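Local coordinates for protein propionate kinase (Francisella tularensis subsp. tularensis, PDB 3KHY) that probably transfers phosphate reversibly between ATP and acetate, and presumably propionate, with magnesium as cofactor, at residues Leu225-Ile237 against Ile293-Ala305. Numbering follows the deposited sequence.
Sequences LDGLVMGTRSGCI and IEIFSHRVAKFVA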
loop_
_atom_site.group_PDB
_atom_site.type_symbol
_atom_site.label_atom_id
_atom_site.label_comp_id
_atom_site.label_asym_id
_atom_site.label_seq_id
_atom_site.Cartn_x
_atom_site.Cartn_y
_atom_site.Cartn_z
ATOM N N LEU A 225 -9.978 -1.220 6.694
ATOM C CA LEU A 225 -9.714 0.118 6.139
ATOM C C LEU A 225 -8.769 0.122 4.919
ATOM O O LEU A 225 -8.892 0.971 4.037
ATOM C CB LEU A 225 -9.122 1.023 7.218
ATOM C CG LEU A 225 -8.627 2.398 6.757
ATOM C CD1 LEU A 225 -9.777 3.225 6.179
ATOM C CD2 LEU A 225 -7.973 3.122 7.914
ATOM N N ASP A 226 -7.828 -0.816 4.873
ATOM C CA ASP A 226 -6.723 -0.740 3.905
ATOM C C ASP A 226 -7.061 -1.290 2.516
ATOM O O ASP A 226 -8.012 -2.074 2.346
ATOM C CB ASP A 226 -5.513 -1.504 4.438
ATOM C CG ASP A 226 -4.186 -0.988 3.876
ATOM O OD1 ASP A 226 -4.166 0.065 3.185
ATOM O OD2 ASP A 226 -3.157 -1.641 4.137
ATOM N N GLY A 227 -6.256 -0.898 1.532
ATOM C CA GLY A 227 -6.324 -1.483 0.205
ATOM C C GLY A 227 -7.054 -0.661 -0.843
ATOM O O GLY A 227 -6.653 0.471 -1.166
ATOM N N LEU A 228 -8.120 -1.242 -1.380
ATOM C CA LEU A 228 -8.909 -0.629 -2.457
ATOM C C LEU A 228 -9.666 0.623 -2.017
ATOM O O LEU A 228 -9.976 0.787 -0.826
ATOM C CB LEU A 228 -9.911 -1.656 -3.022
ATOM C CG LEU A 228 -9.314 -2.897 -3.685
ATOM C CD1 LEU A 228 -10.427 -3.793 -4.299
ATOM C CD2 LEU A 228 -8.285 -2.493 -4.755
ATOM N N VAL A 229 -9.971 1.500 -2.981
ATOM C CA VAL A 229 -10.891 2.617 -2.742
ATOM C C VAL A 229 -12.280 2.053 -2.424
ATOM O O VAL A 229 -12.716 1.085 -3.046
ATOM C CB VAL A 229 -10.982 3.555 -3.978
ATOM C CG1 VAL A 229 -12.024 4.665 -3.761
ATOM C CG2 VAL A 229 -9.608 4.149 -4.290
HETATM N N MSE A 230 -12.967 2.635 -1.444
HETATM C CA MSE A 230 -14.300 2.160 -1.070
HETATM C C MSE A 230 -15.308 3.317 -0.982
HETATM O O MSE A 230 -14.984 4.449 -1.322
HETATM C CB MSE A 230 -14.236 1.373 0.245
HETATM C CG MSE A 230 -12.966 0.542 0.382
HETATM SE SE MSE A 230 -12.961 -0.667 1.949
HETATM C CE MSE A 230 -11.046 -1.088 1.956
ATOM N N GLY A 231 -16.525 3.035 -0.528
ATOM C CA GLY A 231 -17.552 4.067 -0.449
ATOM C C GLY A 231 -17.141 5.250 0.412
ATOM O O GLY A 231 -17.237 6.402 -0.008
ATOM N N THR A 232 -16.679 4.970 1.626
ATOM C CA THR A 232 -16.235 6.035 2.522
ATOM C C THR A 232 -14.837 5.815 3.124
ATOM O O THR A 232 -14.374 6.646 3.909
ATOM C CB THR A 232 -17.245 6.267 3.669
ATOM O OG1 THR A 232 -17.189 5.176 4.600
ATOM C CG2 THR A 232 -18.669 6.392 3.111
ATOM N N ARG A 233 -14.178 4.713 2.756
ATOM C CA ARG A 233 -12.827 4.406 3.246
ATOM C C ARG A 233 -11.748 4.685 2.202
ATOM O O ARG A 233 -11.913 4.364 1.027
ATOM C CB ARG A 233 -12.727 2.939 3.678
ATOM C CG ARG A 233 -13.558 2.588 4.902
ATOM C CD ARG A 233 -13.628 1.094 5.099
ATOM N NE ARG A 233 -14.964 0.581 4.815
ATOM C CZ ARG A 233 -15.290 -0.708 4.825
ATOM N NH1 ARG A 233 -14.375 -1.624 5.103
ATOM N NH2 ARG A 233 -16.533 -1.080 4.555
ATOM N N SER A 234 -10.626 5.238 2.657
ATOM C CA SER A 234 -9.530 5.653 1.791
ATOM C C SER A 234 -8.794 4.512 1.093
ATOM O O SER A 234 -8.271 4.685 -0.011
ATOM C CB SER A 234 -8.507 6.427 2.622
ATOM O OG SER A 234 -7.888 5.570 3.576
ATOM N N GLY A 235 -8.735 3.354 1.742
ATOM C CA GLY A 235 -7.825 2.306 1.312
ATOM C C GLY A 235 -6.388 2.781 1.483
ATOM O O GLY A 235 -6.114 3.628 2.336
ATOM N N CYS A 236 -5.480 2.237 0.672
ATOM C CA CYS A 236 -4.052 2.562 0.732
ATOM C C CYS A 236 -3.760 4.048 0.841
ATOM O O CYS A 236 -4.290 4.847 0.070
ATOM C CB CYS A 236 -3.351 2.053 -0.527
ATOM S SG CYS A 236 -3.227 0.263 -0.607
ATOM N N ILE A 237 -2.886 4.410 1.773
ATOM C CA ILE A 237 -2.428 5.793 1.888
ATOM C C ILE A 237 -1.096 5.844 2.653
ATOM O O ILE A 237 -0.791 4.953 3.446
ATOM C CB ILE A 237 -3.503 6.671 2.566
ATOM C CG1 ILE A 237 -3.151 8.157 2.483
ATOM C CG2 ILE A 237 -3.710 6.258 4.030
ATOM C CD1 ILE A 237 -4.363 9.042 2.765
ATOM N N ILE A 293 -14.249 7.594 -10.191
ATOM C CA ILE A 293 -14.309 6.310 -10.888
ATOM C C ILE A 293 -12.946 5.910 -11.460
ATOM O O ILE A 293 -12.584 4.739 -11.412
ATOM C CB ILE A 293 -15.399 6.318 -11.989
ATOM C CG1 ILE A 293 -16.792 6.267 -11.344
ATOM C CG2 ILE A 293 -15.230 5.139 -12.951
ATOM C CD1 ILE A 293 -17.938 6.491 -12.335
ATOM N N GLU A 294 -12.199 6.880 -11.994
ATOM C CA GLU A 294 -10.848 6.617 -12.485
ATOM C C GLU A 294 -9.948 6.169 -11.332
ATOM O O GLU A 294 -9.246 5.170 -11.442
ATOM C CB GLU A 294 -10.237 7.849 -13.167
ATOM C CG GLU A 294 -10.953 8.268 -14.458
ATOM C CD GLU A 294 -11.002 7.134 -15.464
ATOM O OE1 GLU A 294 -9.921 6.725 -15.952
ATOM O OE2 GLU A 294 -12.114 6.641 -15.746
ATOM N N ILE A 295 -9.964 6.906 -10.224
ATOM C CA ILE A 295 -9.112 6.525 -9.083
ATOM C C ILE A 295 -9.490 5.122 -8.585
ATOM O O ILE A 295 -8.635 4.268 -8.384
ATOM C CB ILE A 295 -9.196 7.565 -7.955
ATOM C CG1 ILE A 295 -8.650 8.908 -8.449
ATOM C CG2 ILE A 295 -8.398 7.109 -6.739
ATOM C CD1 ILE A 295 -8.849 10.046 -7.456
ATOM N N PHE A 296 -10.780 4.888 -8.392
ATOM C CA PHE A 296 -11.277 3.587 -7.931
ATOM C C PHE A 296 -10.858 2.468 -8.887
ATOM O O PHE A 296 -10.275 1.463 -8.472
ATOM C CB PHE A 296 -12.800 3.694 -7.821
ATOM C CG PHE A 296 -13.520 2.424 -7.430
ATOM C CD1 PHE A 296 -13.793 1.443 -8.372
ATOM C CD2 PHE A 296 -14.035 2.276 -6.145
ATOM C CE1 PHE A 296 -14.495 0.302 -8.032
ATOM C CE2 PHE A 296 -14.748 1.136 -5.794
ATOM C CZ PHE A 296 -14.983 0.147 -6.739
ATOM N N SER A 297 -11.145 2.641 -10.173
ATOM C CA SER A 297 -10.906 1.573 -11.141
ATOM C C SER A 297 -9.424 1.280 -11.316
ATOM O O SER A 297 -9.029 0.131 -11.444
ATOM C CB SER A 297 -11.520 1.922 -12.500
ATOM O OG SER A 297 -12.922 2.135 -12.392
ATOM N N HIS A 298 -8.611 2.332 -11.355
ATOM C CA HIS A 298 -7.166 2.160 -11.533
ATOM C C HIS A 298 -6.546 1.409 -10.366
ATOM O O HIS A 298 -5.656 0.571 -10.542
ATOM C CB HIS A 298 -6.488 3.509 -11.684
ATOM C CG HIS A 298 -5.020 3.407 -11.937
ATOM N ND1 HIS A 298 -4.504 2.971 -13.138
ATOM C CD2 HIS A 298 -3.959 3.670 -11.141
ATOM C CE1 HIS A 298 -3.184 2.971 -13.072
ATOM N NE2 HIS A 298 -2.829 3.397 -11.873
ATOM N N ARG A 299 -7.016 1.693 -9.155
ATOM C CA ARG A 299 -6.465 0.984 -8.009
ATOM C C ARG A 299 -6.801 -0.510 -8.079
ATOM O O ARG A 299 -5.931 -1.357 -7.828
ATOM C CB ARG A 299 -6.913 1.581 -6.671
ATOM C CG ARG A 299 -6.175 0.895 -5.514
ATOM C CD ARG A 299 -6.331 1.583 -4.183
ATOM N NE ARG A 299 -6.024 3.018 -4.204
ATOM C CZ ARG A 299 -6.331 3.818 -3.191
ATOM N NH1 ARG A 299 -6.921 3.293 -2.117
ATOM N NH2 ARG A 299 -6.067 5.120 -3.245
ATOM N N VAL A 300 -8.033 -0.846 -8.464
ATOM C CA VAL A 300 -8.367 -2.271 -8.630
ATOM C C VAL A 300 -7.454 -2.898 -9.688
ATOM O O VAL A 300 -6.919 -3.994 -9.493
ATOM C CB VAL A 300 -9.840 -2.499 -9.064
ATOM C CG1 VAL A 300 -10.095 -4.005 -9.351
ATOM C CG2 VAL A 300 -10.812 -1.961 -8.009
ATOM N N ALA A 301 -7.292 -2.216 -10.821
ATOM C CA ALA A 301 -6.427 -2.728 -11.879
ATOM C C ALA A 301 -4.984 -2.917 -11.408
ATOM O O ALA A 301 -4.353 -3.912 -11.755
ATOM C CB ALA A 301 -6.478 -1.830 -13.113
ATOM N N LYS A 302 -4.457 -1.975 -10.615
ATOM C CA LYS A 302 -3.107 -2.121 -10.074
ATOM C C LYS A 302 -2.930 -3.361 -9.177
ATOM O O LYS A 302 -1.891 -4.030 -9.240
ATOM C CB LYS A 302 -2.654 -0.850 -9.332
ATOM C CG LYS A 302 -2.098 0.206 -10.285
ATOM C CD LYS A 302 -1.696 1.473 -9.576
ATOM C CE LYS A 302 -0.475 1.257 -8.698
ATOM N NZ LYS A 302 -0.123 2.541 -8.043
ATOM N N PHE A 303 -3.930 -3.653 -8.347
ATOM C CA PHE A 303 -3.890 -4.840 -7.501
ATOM C C PHE A 303 -3.981 -6.114 -8.345
ATOM O O PHE A 303 -3.265 -7.073 -8.104
ATOM C CB PHE A 303 -5.000 -4.818 -6.437
ATOM C CG PHE A 303 -4.589 -4.161 -5.135
ATOM C CD1 PHE A 303 -4.053 -4.914 -4.095
ATOM C CD2 PHE A 303 -4.708 -2.790 -4.971
ATOM C CE1 PHE A 303 -3.657 -4.310 -2.914
ATOM C CE2 PHE A 303 -4.332 -2.180 -3.785
ATOM C CZ PHE A 303 -3.806 -2.942 -2.754
ATOM N N VAL A 304 -4.883 -6.133 -9.319
ATOM C CA VAL A 304 -4.982 -7.272 -10.211
ATOM C C VAL A 304 -3.625 -7.534 -10.843
ATOM O O VAL A 304 -3.123 -8.654 -10.813
ATOM C CB VAL A 304 -5.991 -7.022 -11.338
ATOM C CG1 VAL A 304 -5.894 -8.140 -12.376
ATOM C CG2 VAL A 304 -7.406 -6.925 -10.765
ATOM N N ALA A 305 -3.034 -6.492 -11.420
ATOM C CA ALA A 305 -1.713 -6.619 -12.044
ATOM C C ALA A 305 -0.665 -7.155 -11.071
ATOM O O ALA A 305 0.153 -8.028 -11.427
ATOM C CB ALA A 305 -1.259 -5.278 -12.624
HETATM O O HOH W 1 -10.234 0.681 -5.710
HETATM O O HOH W 2 -6.355 6.432 -0.600
#
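The side chain of Arg299, on helix 287-307, starts with CG anti to the backbone N (chi1 -173°) and bends at chi3 (-51°), which carries its guanidinium into the loop 225-237, where it meets Val229 and the carbonyls of Gly227 and Ser234. This is a helix-to-loop contact in an acetokinase-family member of the actin-like ATPase clan; the same loop holds Arg233, the predicted transition-state stabiliser. NH1 donates twice to backbone carbonyls, to Ser234 O at 2.9 Å, on a lone pair and close to the guanidinium plane, and to Gly227 O at 3.0 Å, tilted from that plane. Gly227 O also accepts from Cys236 N, a bond that already joins two limbs of the loop. Val229 CG2 sits over the centre of one guanidinium face, 3.5 Å from Arg299 CZ, and Cys236 CB lies off-centre over the opposite face, the valine side being the more closely covered. Farther along the helix, Leu228 crosses Phe303 obliquely, CD2 to CD2 at 3.6 Å, while Cys236 SG meets the edge of the Phe303 ring. Leu228 lies near Leu201, a predicted ATP-site residue. A water accepts from Arg299 NH2 at 3.0 Å and donates to Ser234 O and Cys236 O.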